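Local structure of probable glutamine synthetase (4HPP) at residues L137-E142 and M216-C221; A145-L150 and P179-R184; S165-A170 and R206-E211; G171-M176 and A199-N204. The protein belongs to the glutamine synthetase family and holds a magnesium ion and a glutamic acid molecule in its catalytic domain. All blocks are in the same frame, centred on the assembly; numbering follows the deposited sequence.

Interaction 1. Residues L137-E142 and M216-C221; sequences LGLPGE and MGLRTC
Leu-137 and Arg-219 form a hydrogen-bonded pair of an antiparallel beta sheet. The last residue of strand 124-137 meets the first residue of strand 219-221. Two backbone bonds close the pair. Leu-137 N donates to Arg-219 O over 2.7 Å, and Arg-219 N donates to Leu-137 O over 2.8 Å. Both bonds are nearly straight, with N-H...O angles of 168° and 170°. The backbone N and O of both residues are thus satisfied within the pair. The pairing carries on at Cys-221, which is bonded through its backbone to Ser-135.

Beyond the pair the two backbones diverge. Gly-138 has a positive phi, and there the chain turns out of the strand. Gly-217 also has a positive phi and closes helix 196-216 with a Schellman motif, its two bonds reaching back into the last turn.

Leu-137 and Arg-219 point to the same face of the sheet. The Arg-219 chain is bent at chi3 (-64°), which turns NE off the line of the preceding carbons. The guanidinium comes over the leucine, with Leu-137 CB standing 3.5 Å above its plane, near the rim. Leu-137 CD1 touches Arg-219 NH1 at 3.5 Å, a packing contact. Arg-219 also packs on Glu-142 of a neighbouring subunit.

Leu-139 and Leu-218 cross at about a right angle. Their methyls Leu-139 CD2 and Leu-218 CD1 are 3.5 Å apart. The other methyl, Leu-218 CD2, rests 3.4 Å from Gly-138 O.

Interaction 2. Residues A145-L150 and P179-R184; sequences AAAFSL and PEYGQR. With MG (magnesium ion), chain B; GLU (glutamic acid), chain D.
Phe-148 lies against Glu-180 and Tyr-181 beside the magnesium site. Two apolar pairs involve Tyr-181. Phe-148 CZ touches Tyr-181 CB at 3.6 Å, and the two rings meet obliquely, planes 35° apart. Ala-147 CB packs on Tyr-181 CD1. Separately, Pro-179 CG packs on the Phe-148 backbone, 3.6 Å from Phe-148 C.

The polar contacts centre on Glu-180. Its O accepts a weak bond from Phe-148 N. A water joins the same two atoms, donating to Glu-180 O over 2.6 Å. Glu-180 OE2 takes Tyr-181 N on its anti lone pair, at 2.9 Å. The edge of the Phe-148 ring meets this oxygen in plane, with CE2 3.3 Å from Glu-180 OE2. Tyr-181 OH is bonded to Asp-52 O of a second subunit.

The metal contact uses the other oxygen. Glu-180 OE1 binds magnesium at 2.1 Å, as does OE2 of the bound glutamic acid at 2.0 Å. Glu-133 and Glu-187 complete the set of protein ligands.

Residues 179-184 make the turn between strands 174-179 and 185-194. Pro-179 packs on helix 150-155, which starts just after Ser-149.

Interaction 3. Residues S165-A170 and R206-E211; sequences SALAQA and REVTRE
Val-208 has CG1 anti to its backbone N (chi1 171°), and this spreads its two methyls over residues 166-170. Leu-167 has CG anti to its carbonyl carbon (chi1 -61°), and its CD2 reaches the valine. Val-208 CG1 meets Ala-166 CB at 3.6 Å. Val-208 CG2 is turned to Ala-170 CB, 4.1 Å away. Leu-167 crosses Val-208 obliquely, with Leu-167 CD2 3.8 Å from Val-208 CB. One valine thus touches three residues on one side of the other segment.

No hydrogen bond crosses this buried contact. The nearby hydroxyl of Thr-209 is satisfied within its own helix, with OG1 bonded to Val-205 O.

The axes of segments 165-169 and 206-211 come within 9.7 Å, at 139° between their N-to-C directions. The nearest CA atoms are those of Leu-167 and Val-208, 6.7 Å apart. Neighbouring turns extend the apolar seam. Leu-167 also packs on Val-205 and Ala-166 on Val-212. Val-76 and Val-78 of strand 66-78 cover the alanines.

Between residues 165-170 and 206-211 the contacts are mainly aliphatic. The arrangement is a helix-helix packing with broadly opposite directions, joining helices 159-169 and 196-216 of the glutamine synthetase catalytic domain.

Interaction 4. Residues G171-M176 and A199-N204; sequences GTEPEM and ADRAVN
Glu-173 and Arg-201 form a salt bridge between helix 196-216 and the loop that leads into strand 174-179. The loop starts at Gly-171, which closes the preceding helix with a Schellman motif. Arg-201 NH1 donates to Glu-173 OE1 over 2.6 Å, at an N-H...O angle of 154°. The oxygen uses its anti lone pair. The carboxylate and guanidinium planes stand 75° apart.

The arginine chain bends at chi3 (-72°), which sets NE off the line of its carbons. Thr-172 O sits over one face of the guanidinium, 3.0 Å above the plane. A water lies at the guanidinium edge, in its plane. It accepts from Arg-201 NE at 3.2 Å and from Asn-204 ND2 at 3.1 Å. Nearer the helix, carbon atoms meet. Thr-172 CG2 lies 3.7 Å from Asn-204 CB, and the two side chains slide past each other in opposite directions.

The next shell holds both charged groups. Farther along, Glu-175 and Met-176 both face Thr-189 in a classic beta bulge. Asn-204 OD1 is held by Tyr-91 and His-93. Arg-191 of strand 185-194 binds Glu-173 OE2 through its NE, and its O takes a bond from Arg-201 NH1.

In the fold
Interactions 3 and 4 share helix 196-216, and their centres are 8 Å apart. They touch where Leu-167 O lies 2.9 Å from Thr-172 OG1, a weak hydrogen bond. Strand 219-221 follows the helix after a short link at Gly-217 and Leu-218, which places interaction 1 next in the chain. Thr-220 packs back on Thr-209 and Arg-210. Interactions 1 and 2 have centres 14 Å apart. Their loops meet through Glu-142 O and Arg-184 NH2, 3.2 Å apart. Interaction 2 alone includes a ligand of the magnesium ion. The side chain of Cys-221 in interaction 1 is about 12 Å from the bound glutamic acid. Interactions 3 and 4 centre 21 and 22 Å from interaction 2.

Interaction 1. Residues L137-E142 and M216-C221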
loop_
_atom_site.group_PDB
_atom_site.type_symbol
_atom_site.label_atom_id
_atom_site.label_comp_id
_atom_site.label_asym_id
_atom_site.label_seq_id
_atom_site.Cartn_x
_atom_site.Cartn_y
_atom_site.Cartn_z
ATOM N N LEU A 137 19.223 5.722 -14.979
ATOM C CA LEU A 137 18.463 6.576 -14.067
ATOM C C LEU A 137 17.325 5.848 -13.419
ATOM O O LEU A 137 16.620 5.014 -14.055
ATOM C CB LEU A 137 17.922 7.804 -14.805
ATOM C CG LEU A 137 19.020 8.437 -15.672
ATOM C CD1 LEU A 137 18.463 9.533 -16.568
ATOM C CD2 LEU A 137 20.106 8.917 -14.719
ATOM N N GLY A 138 17.191 6.148 -12.128
ATOM C CA GLY A 138 16.025 5.811 -11.331
ATOM C C GLY A 138 16.381 4.804 -10.264
ATOM O O GLY A 138 15.497 4.239 -9.626
ATOM N N LEU A 139 17.670 4.510 -10.102
ATOM C CA LEU A 139 18.005 3.356 -9.291
ATOM C C LEU A 139 17.680 3.724 -7.867
ATOM O O LEU A 139 17.809 4.875 -7.475
ATOM C CB LEU A 139 19.456 2.920 -9.439
ATOM C CG LEU A 139 19.927 2.348 -10.766
ATOM C CD1 LEU A 139 21.483 2.143 -10.753
ATOM C CD2 LEU A 139 19.176 1.073 -11.009
ATOM N N PRO A 140 17.237 2.738 -7.083
ATOM C CA PRO A 140 17.046 3.078 -5.669
ATOM C C PRO A 140 18.409 3.281 -4.995
ATOM O O PRO A 140 19.452 3.316 -5.663
ATOM C CB PRO A 140 16.318 1.845 -5.111
ATOM C CG PRO A 140 16.666 0.699 -6.040
ATOM C CD PRO A 140 16.996 1.300 -7.387
ATOM N N GLY A 141 18.394 3.458 -3.681
ATOM C CA GLY A 141 19.621 3.478 -2.893
ATOM C C GLY A 141 20.276 4.820 -2.761
ATOM O O GLY A 141 19.729 5.852 -3.184
ATOM N N GLU A 142 21.470 4.772 -2.174
ATOM C CA GLU A 142 22.313 5.935 -1.844
ATOM C C GLU A 142 22.676 6.853 -3.054
ATOM O O GLU A 142 22.338 6.520 -4.200
ATOM C CB GLU A 142 23.624 5.431 -1.193
ATOM C CG GLU A 142 23.645 3.969 -0.730
ATOM C CD GLU A 142 25.069 3.465 -0.455
ATOM O OE1 GLU A 142 25.597 3.816 0.594
ATOM O OE2 GLU A 142 25.687 2.734 -1.283
ATOM N N MET A 216 11.897 -2.339 -15.817
ATOM C CA MET A 216 12.229 -2.271 -14.370
ATOM C C MET A 216 11.822 -0.922 -13.811
ATOM O O MET A 216 11.929 -0.688 -12.607
ATOM C CB MET A 216 13.733 -2.528 -14.155
ATOM C CG MET A 216 14.221 -3.889 -14.697
ATOM S SD MET A 216 15.909 -4.365 -14.329
ATOM C CE MET A 216 15.748 -5.026 -12.684
ATOM N N GLY A 217 11.336 -0.034 -14.689
ATOM C CA GLY A 217 10.802 1.241 -14.229
ATOM C C GLY A 217 11.982 2.190 -14.223
ATOM O O GLY A 217 11.887 3.264 -13.683
ATOM N N LEU A 218 13.104 1.789 -14.820
ATOM C CA LEU A 218 14.274 2.650 -14.933
ATOM C C LEU A 218 14.283 3.350 -16.259
ATOM O O LEU A 218 13.458 3.108 -17.132
ATOM C CB LEU A 218 15.572 1.865 -14.720
ATOM C CG LEU A 218 15.586 1.083 -13.385
ATOM C CD1 LEU A 218 16.697 0.042 -13.295
ATOM C CD2 LEU A 218 15.601 1.935 -12.106
ATOM N N ARG A 219 15.224 4.261 -16.404
ATOM C CA ARG A 219 15.441 4.955 -17.651
ATOM C C ARG A 219 16.933 4.922 -18.073
ATOM O O ARG A 219 17.874 4.890 -17.217
ATOM C CB ARG A 219 15.035 6.402 -17.435
ATOM C CG ARG A 219 13.560 6.663 -17.615
ATOM C CD ARG A 219 13.274 8.112 -17.287
ATOM N NE ARG A 219 13.587 8.311 -15.889
ATOM C CZ ARG A 219 14.440 9.214 -15.434
ATOM N NH1 ARG A 219 15.042 10.058 -16.307
ATOM N NH2 ARG A 219 14.660 9.271 -14.097
ATOM N N THR A 220 17.164 4.948 -19.384
ATOM C CA THR A 220 18.511 5.114 -19.838
ATOM C C THR A 220 18.735 6.464 -20.523
ATOM O O THR A 220 17.826 7.076 -21.114
ATOM C CB THR A 220 18.879 4.018 -20.824
ATOM O OG1 THR A 220 17.892 3.988 -21.835
ATOM C CG2 THR A 220 18.906 2.672 -20.161
ATOM N N CYS A 221 19.973 6.912 -20.521
ATOM C CA CYS A 221 20.316 8.021 -21.375
ATOM C C CYS A 221 21.598 7.683 -22.091
ATOM O O CYS A 221 22.604 7.366 -21.411
ATOM C CB CYS A 221 20.443 9.338 -20.547
ATOM S SG CYS A 221 21.054 10.739 -21.517
#

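Interaction 2. Residues A145-L150 and P179-R184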
loop_
_atom_site.group_PDB
_atom_site.type_symbol
_atom_site.label_atom_id
_atom_site.label_comp_id
_atom_site.label_asym_id
_atom_site.label_seq_id
_atom_site.Cartn_x
_atom_site.Cartn_y
_atom_site.Cartn_z
ATOM N N ALA A 145 27.913 5.343 -6.235
ATOM C CA ALA A 145 29.213 5.069 -5.641
ATOM C C ALA A 145 30.349 5.430 -6.617
ATOM O O ALA A 145 30.121 5.846 -7.793
ATOM C CB ALA A 145 29.322 3.623 -5.200
ATOM N N ALA A 146 31.568 5.198 -6.130
ATOM C CA ALA A 146 32.744 5.470 -6.863
ATOM C C ALA A 146 32.741 4.886 -8.300
ATOM O O ALA A 146 32.299 3.728 -8.541
ATOM C CB ALA A 146 33.947 4.961 -6.066
ATOM N N ALA A 147 33.350 5.649 -9.213
ATOM C CA ALA A 147 33.601 5.228 -10.563
ATOM C C ALA A 147 34.223 3.813 -10.631
ATOM O O ALA A 147 35.137 3.496 -9.888
ATOM C CB ALA A 147 34.517 6.213 -11.226
ATOM N N PHE A 148 33.710 2.980 -11.531
ATOM C CA PHE A 148 34.320 1.688 -11.872
ATOM C C PHE A 148 34.145 0.615 -10.757
ATOM O O PHE A 148 34.742 -0.438 -10.848
ATOM C CB PHE A 148 35.831 1.870 -12.183
ATOM C CG PHE A 148 36.166 2.829 -13.326
ATOM C CD1 PHE A 148 37.335 3.585 -13.280
ATOM C CD2 PHE A 148 35.378 2.947 -14.450
ATOM C CE1 PHE A 148 37.679 4.462 -14.313
ATOM C CE2 PHE A 148 35.705 3.833 -15.467
ATOM C CZ PHE A 148 36.851 4.596 -15.408
ATOM N N SER A 149 33.381 0.925 -9.698
ATOM C CA SER A 149 33.460 0.218 -8.436
ATOM C C SER A 149 32.432 -0.894 -8.323
ATOM O O SER A 149 31.346 -0.815 -8.943
ATOM C CB SER A 149 33.415 1.191 -7.215
ATOM O OG SER A 149 32.160 1.833 -7.075
ATOM N N LEU A 150 32.785 -1.936 -7.550
ATOM C CA LEU A 150 31.899 -3.117 -7.358
ATOM C C LEU A 150 30.570 -2.597 -6.823
ATOM O O LEU A 150 29.500 -3.035 -7.249
ATOM C CB LEU A 150 32.490 -4.200 -6.384
ATOM C CG LEU A 150 31.727 -5.542 -6.257
ATOM C CD1 LEU A 150 31.388 -6.144 -7.618
ATOM C CD2 LEU A 150 32.500 -6.575 -5.461
ATOM N N PRO A 179 30.411 -0.875 -14.603
ATOM C CA PRO A 179 30.166 0.575 -14.273
ATOM C C PRO A 179 31.309 1.385 -14.843
ATOM O O PRO A 179 32.442 0.893 -14.866
ATOM C CB PRO A 179 30.266 0.635 -12.763
ATOM C CG PRO A 179 31.164 -0.538 -12.424
ATOM C CD PRO A 179 30.936 -1.633 -13.447
ATOM N N GLU A 180 31.018 2.575 -15.377
ATOM C CA GLU A 180 32.045 3.419 -16.008
ATOM C C GLU A 180 32.377 4.665 -15.132
ATOM O O GLU A 180 32.022 4.749 -13.939
ATOM C CB GLU A 180 31.559 3.880 -17.388
ATOM C CG GLU A 180 32.199 3.171 -18.564
ATOM C CD GLU A 180 33.580 3.678 -18.913
ATOM O OE1 GLU A 180 34.188 3.131 -19.851
ATOM O OE2 GLU A 180 34.063 4.627 -18.273
ATOM N N TYR A 181 32.998 5.664 -15.753
ATOM C CA TYR A 181 33.601 6.766 -14.990
ATOM C C TYR A 181 32.535 7.679 -14.364
ATOM O O TYR A 181 32.638 8.011 -13.197
ATOM C CB TYR A 181 34.762 7.482 -15.794
ATOM C CG TYR A 181 35.458 8.573 -15.050
ATOM C CD1 TYR A 181 35.970 8.354 -13.761
ATOM C CD2 TYR A 181 35.600 9.849 -15.616
ATOM C CE1 TYR A 181 36.586 9.366 -13.042
ATOM C CE2 TYR A 181 36.210 10.884 -14.913
ATOM C CZ TYR A 181 36.692 10.647 -13.634
ATOM O OH TYR A 181 37.300 11.670 -12.954
ATOM N N GLY A 182 31.461 7.991 -15.096
ATOM C CA GLY A 182 30.485 8.921 -14.541
ATOM C C GLY A 182 29.483 8.321 -13.618
ATOM O O GLY A 182 29.258 7.073 -13.594
ATOM N N GLN A 183 28.811 9.187 -12.886
ATOM C CA GLN A 183 27.812 8.703 -11.963
ATOM C C GLN A 183 26.634 8.069 -12.722
ATOM O O GLN A 183 26.064 8.690 -13.663
ATOM C CB GLN A 183 27.334 9.866 -11.151
ATOM C CG GLN A 183 28.452 10.640 -10.482
ATOM C CD GLN A 183 27.892 11.405 -9.321
ATOM O OE1 GLN A 183 26.760 11.916 -9.389
ATOM N NE2 GLN A 183 28.633 11.437 -8.224
ATOM N N ARG A 184 26.267 6.838 -12.342
ATOM C CA ARG A 184 25.202 6.066 -13.058
ATOM C C ARG A 184 25.631 5.682 -14.477
ATOM O O ARG A 184 24.781 5.333 -15.314
ATOM C CB ARG A 184 23.900 6.888 -13.116
ATOM C CG ARG A 184 23.564 7.640 -11.828
ATOM C CD ARG A 184 23.147 6.626 -10.771
ATOM N NE ARG A 184 22.605 7.206 -9.554
ATOM C CZ ARG A 184 22.327 6.501 -8.449
ATOM N NH1 ARG A 184 22.534 5.168 -8.430
ATOM N NH2 ARG A 184 21.852 7.136 -7.351
HETATM MG MG MG B . 34.446 2.978 -21.973
HETATM N N GLU D . 33.218 8.289 -21.848
HETATM C CA GLU D . 34.321 8.466 -22.876
HETATM C C GLU D . 33.875 8.967 -24.269
HETATM O O GLU D . 33.068 9.880 -24.396
HETATM C CB GLU D . 35.098 7.166 -23.040
HETATM C CG GLU D . 35.937 6.814 -21.842
HETATM C CD GLU D . 36.510 5.439 -21.945
HETATM O OE1 GLU D . 37.743 5.357 -22.050
HETATM O OE2 GLU D . 35.734 4.453 -21.937
HETATM O OXT GLU D . 34.296 8.467 -25.319
HETATM O O HOH W 1 30.561 3.728 -12.030
#

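Interaction 3. Residues S165-A170 and R206-E211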
loop_
_atom_site.group_PDB
_atom_site.type_symbol
_atom_site.label_atom_id
_atom_site.label_comp_id
_atom_site.label_asym_id
_atom_site.label_seq_id
_atom_site.Cartn_x
_atom_site.Cartn_y
_atom_site.Cartn_z
ATOM N N SER A 165 21.245 -10.908 -20.214
ATOM C CA SER A 165 20.408 -12.020 -20.664
ATOM C C SER A 165 19.552 -11.584 -21.829
ATOM O O SER A 165 19.492 -12.268 -22.888
ATOM C CB SER A 165 19.615 -12.552 -19.508
ATOM O OG SER A 165 18.395 -13.041 -19.945
ATOM N N ALA A 166 18.920 -10.419 -21.692
ATOM C CA ALA A 166 18.167 -9.834 -22.831
ATOM C C ALA A 166 19.024 -9.665 -24.122
ATOM O O ALA A 166 18.606 -10.073 -25.210
ATOM C CB ALA A 166 17.511 -8.551 -22.419
ATOM N N LEU A 167 20.247 -9.146 -23.986
ATOM C CA LEU A 167 21.127 -9.021 -25.134
ATOM C C LEU A 167 21.496 -10.436 -25.651
ATOM O O LEU A 167 21.418 -10.667 -26.873
ATOM C CB LEU A 167 22.345 -8.150 -24.839
ATOM C CG LEU A 167 22.120 -6.669 -24.425
ATOM C CD1 LEU A 167 23.346 -6.105 -23.716
ATOM C CD2 LEU A 167 21.709 -5.719 -25.562
ATOM N N ALA A 168 21.836 -11.389 -24.764
ATOM C CA ALA A 168 22.022 -12.815 -25.253
ATOM C C ALA A 168 20.852 -13.354 -26.054
ATOM O O ALA A 168 21.058 -13.811 -27.228
ATOM C CB ALA A 168 22.416 -13.807 -24.161
ATOM N N GLN A 169 19.643 -13.253 -25.472
ATOM C CA GLN A 169 18.454 -13.662 -26.214
ATOM C C GLN A 169 18.328 -12.917 -27.503
ATOM O O GLN A 169 17.827 -13.448 -28.435
ATOM C CB GLN A 169 17.154 -13.412 -25.457
ATOM C CG GLN A 169 16.956 -14.131 -24.132
ATOM C CD GLN A 169 15.767 -13.595 -23.435
ATOM O OE1 GLN A 169 14.672 -13.523 -24.038
ATOM N NE2 GLN A 169 15.975 -13.049 -22.194
ATOM N N ALA A 170 18.788 -11.677 -27.579
ATOM C CA ALA A 170 18.575 -10.910 -28.795
ATOM C C ALA A 170 19.641 -11.258 -29.821
ATOM O O ALA A 170 19.681 -10.691 -30.896
ATOM C CB ALA A 170 18.610 -9.453 -28.476
ATOM N N ARG A 206 21.123 -0.829 -28.310
ATOM C CA ARG A 206 20.476 0.354 -27.761
ATOM C C ARG A 206 19.000 0.110 -27.433
ATOM O O ARG A 206 18.461 0.602 -26.372
ATOM C CB ARG A 206 20.577 1.487 -28.758
ATOM C CG ARG A 206 21.995 1.947 -28.957
ATOM C CD ARG A 206 22.194 2.450 -30.384
ATOM N NE ARG A 206 23.583 2.867 -30.569
ATOM C CZ ARG A 206 23.993 3.857 -31.371
ATOM N NH1 ARG A 206 23.074 4.547 -32.054
ATOM N NH2 ARG A 206 25.318 4.141 -31.481
ATOM N N GLU A 207 18.329 -0.603 -28.354
ATOM C CA GLU A 207 16.926 -0.726 -28.241
ATOM C C GLU A 207 16.562 -1.679 -27.087
ATOM O O GLU A 207 15.562 -1.441 -26.354
ATOM C CB GLU A 207 16.327 -1.068 -29.595
ATOM C CG GLU A 207 16.449 0.110 -30.557
ATOM C CD GLU A 207 15.715 1.319 -30.018
ATOM O OE1 GLU A 207 16.279 2.405 -30.029
ATOM O OE2 GLU A 207 14.558 1.166 -29.594
ATOM N N VAL A 208 17.423 -2.682 -26.867
ATOM C CA VAL A 208 17.210 -3.671 -25.809
ATOM C C VAL A 208 17.561 -3.085 -24.456
ATOM O O VAL A 208 16.812 -3.254 -23.515
ATOM C CB VAL A 208 18.007 -4.974 -26.056
ATOM C CG1 VAL A 208 17.946 -5.889 -24.833
ATOM C CG2 VAL A 208 17.504 -5.689 -27.296
ATOM N N THR A 209 18.688 -2.394 -24.341
ATOM C CA THR A 209 19.014 -1.679 -23.069
ATOM C C THR A 209 17.853 -0.788 -22.617
ATOM O O THR A 209 17.337 -0.947 -21.475
ATOM C CB THR A 209 20.279 -0.858 -23.177
ATOM O OG1 THR A 209 21.307 -1.732 -23.595
ATOM C CG2 THR A 209 20.691 -0.257 -21.826
ATOM N N ARG A 210 17.390 0.064 -23.534
ATOM C CA ARG A 210 16.146 0.800 -23.321
ATOM C C ARG A 210 14.981 -0.110 -22.830
ATOM O O ARG A 210 14.367 0.187 -21.794
ATOM C CB ARG A 210 15.754 1.620 -24.581
ATOM C CG ARG A 210 16.564 2.883 -24.724
ATOM C CD ARG A 210 16.724 3.332 -26.153
ATOM N NE ARG A 210 17.718 4.393 -26.271
ATOM C CZ ARG A 210 18.172 4.925 -27.418
ATOM N NH1 ARG A 210 17.694 4.535 -28.580
ATOM N NH2 ARG A 210 19.079 5.919 -27.387
ATOM N N GLU A 211 14.683 -1.217 -23.541
ATOM C CA GLU A 211 13.573 -2.125 -23.113
ATOM C C GLU A 211 13.770 -2.789 -21.721
ATOM O O GLU A 211 12.855 -2.889 -20.930
ATOM C CB GLU A 211 13.271 -3.141 -24.188
ATOM C CG GLU A 211 12.207 -4.170 -23.835
ATOM C CD GLU A 211 10.850 -3.565 -23.697
ATOM O OE1 GLU A 211 9.920 -4.242 -23.186
ATOM O OE2 GLU A 211 10.701 -2.440 -24.142
#

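Interaction 4. Residues G171-M176 and A199-N204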
loop_
_atom_site.group_PDB
_atom_site.type_symbol
_atom_site.label_atom_id
_atom_site.label_comp_id
_atom_site.label_asym_id
_atom_site.label_seq_id
_atom_site.Cartn_x
_atom_site.Cartn_y
_atom_site.Cartn_z
ATOM N N GLY A 171 20.507 -12.225 -29.510
ATOM C CA GLY A 171 21.594 -12.581 -30.443
ATOM C C GLY A 171 22.692 -11.533 -30.601
ATOM O O GLY A 171 23.426 -11.523 -31.612
ATOM N N THR A 172 22.839 -10.649 -29.616
ATOM C CA THR A 172 23.934 -9.654 -29.694
ATOM C C THR A 172 25.324 -10.243 -29.246
ATOM O O THR A 172 26.386 -9.639 -29.446
ATOM C CB THR A 172 23.621 -8.321 -28.957
ATOM O OG1 THR A 172 23.334 -8.585 -27.567
ATOM C CG2 THR A 172 22.462 -7.647 -29.571
ATOM N N GLU A 173 25.334 -11.420 -28.660
ATOM C CA GLU A 173 26.589 -11.889 -28.020
ATOM C C GLU A 173 27.164 -10.894 -26.982
ATOM O O GLU A 173 28.328 -10.472 -27.038
ATOM C CB GLU A 173 27.614 -12.259 -29.078
ATOM C CG GLU A 173 27.094 -13.316 -30.063
ATOM C CD GLU A 173 28.086 -13.614 -31.160
ATOM O OE1 GLU A 173 28.351 -12.693 -32.010
ATOM O OE2 GLU A 173 28.608 -14.760 -31.166
ATOM N N PRO A 174 26.349 -10.519 -25.996
ATOM C CA PRO A 174 26.930 -9.671 -24.965
ATOM C C PRO A 174 28.259 -10.299 -24.443
ATOM O O PRO A 174 28.411 -11.515 -24.429
ATOM C CB PRO A 174 25.845 -9.672 -23.896
ATOM C CG PRO A 174 25.088 -10.968 -24.114
ATOM C CD PRO A 174 25.068 -11.111 -25.590
ATOM N N GLU A 175 29.214 -9.502 -24.015
ATOM C CA GLU A 175 30.424 -10.086 -23.480
ATOM C C GLU A 175 30.993 -9.386 -22.211
ATOM O O GLU A 175 31.573 -10.052 -21.376
ATOM C CB GLU A 175 31.474 -10.195 -24.601
ATOM C CG GLU A 175 32.771 -9.400 -24.421
ATOM C CD GLU A 175 33.609 -9.324 -25.711
ATOM O OE1 GLU A 175 34.070 -8.207 -26.108
ATOM O OE2 GLU A 175 33.780 -10.390 -26.340
ATOM N N MET A 176 30.822 -8.060 -22.060
ATOM C CA MET A 176 31.348 -7.318 -20.916
ATOM C C MET A 176 30.253 -6.371 -20.407
ATOM O O MET A 176 29.544 -5.792 -21.211
ATOM C CB MET A 176 32.543 -6.521 -21.376
ATOM C CG MET A 176 33.792 -6.566 -20.532
ATOM S SD MET A 176 34.516 -8.205 -20.289
ATOM C CE MET A 176 35.133 -7.847 -18.651
ATOM N N ALA A 199 26.473 -3.056 -37.512
ATOM C CA ALA A 199 25.535 -1.934 -37.247
ATOM C C ALA A 199 24.147 -2.339 -36.686
ATOM O O ALA A 199 23.614 -1.664 -35.784
ATOM C CB ALA A 199 25.380 -1.055 -38.470
ATOM N N ASP A 200 23.577 -3.443 -37.180
ATOM C CA ASP A 200 22.330 -3.962 -36.567
ATOM C C ASP A 200 22.533 -4.198 -35.073
ATOM O O ASP A 200 21.669 -3.822 -34.234
ATOM C CB ASP A 200 21.847 -5.238 -37.239
ATOM C CG ASP A 200 21.461 -5.025 -38.702
ATOM O OD1 ASP A 200 21.130 -6.031 -39.364
ATOM O OD2 ASP A 200 21.499 -3.865 -39.194
ATOM N N ARG A 201 23.698 -4.764 -34.743
ATOM C CA ARG A 201 24.043 -5.008 -33.321
ATOM C C ARG A 201 24.043 -3.677 -32.531
ATOM O O ARG A 201 23.428 -3.578 -31.454
ATOM C CB ARG A 201 25.352 -5.773 -33.209
ATOM C CG ARG A 201 25.740 -6.282 -31.842
ATOM C CD ARG A 201 26.737 -7.425 -32.019
ATOM N NE ARG A 201 26.044 -8.626 -32.531
ATOM C CZ ARG A 201 26.543 -9.862 -32.677
ATOM N NH1 ARG A 201 27.778 -10.169 -32.362
ATOM N NH2 ARG A 201 25.755 -10.805 -33.141
ATOM N N ALA A 202 24.649 -2.646 -33.104
ATOM C CA ALA A 202 24.700 -1.387 -32.404
ATOM C C ALA A 202 23.251 -0.977 -32.122
ATOM O O ALA A 202 22.907 -0.679 -30.994
ATOM C CB ALA A 202 25.430 -0.369 -33.228
ATOM N N VAL A 203 22.360 -1.090 -33.107
ATOM C CA VAL A 203 20.948 -0.684 -32.883
ATOM C C VAL A 203 20.287 -1.586 -31.814
ATOM O O VAL A 203 19.705 -1.081 -30.834
ATOM C CB VAL A 203 20.104 -0.692 -34.190
ATOM C CG1 VAL A 203 18.600 -0.568 -33.888
ATOM C CG2 VAL A 203 20.577 0.386 -35.148
ATOM N N ASN A 204 20.401 -2.903 -32.000
ATOM C CA ASN A 204 19.911 -3.873 -31.035
ATOM C C ASN A 204 20.393 -3.626 -29.616
ATOM O O ASN A 204 19.590 -3.653 -28.665
ATOM C CB ASN A 204 20.384 -5.266 -31.400
ATOM C CG ASN A 204 19.786 -5.780 -32.673
ATOM O OD1 ASN A 204 18.734 -5.357 -33.108
ATOM N ND2 ASN A 204 20.468 -6.717 -33.275
HETATM O O HOH W 2 22.973 -8.483 -33.267
#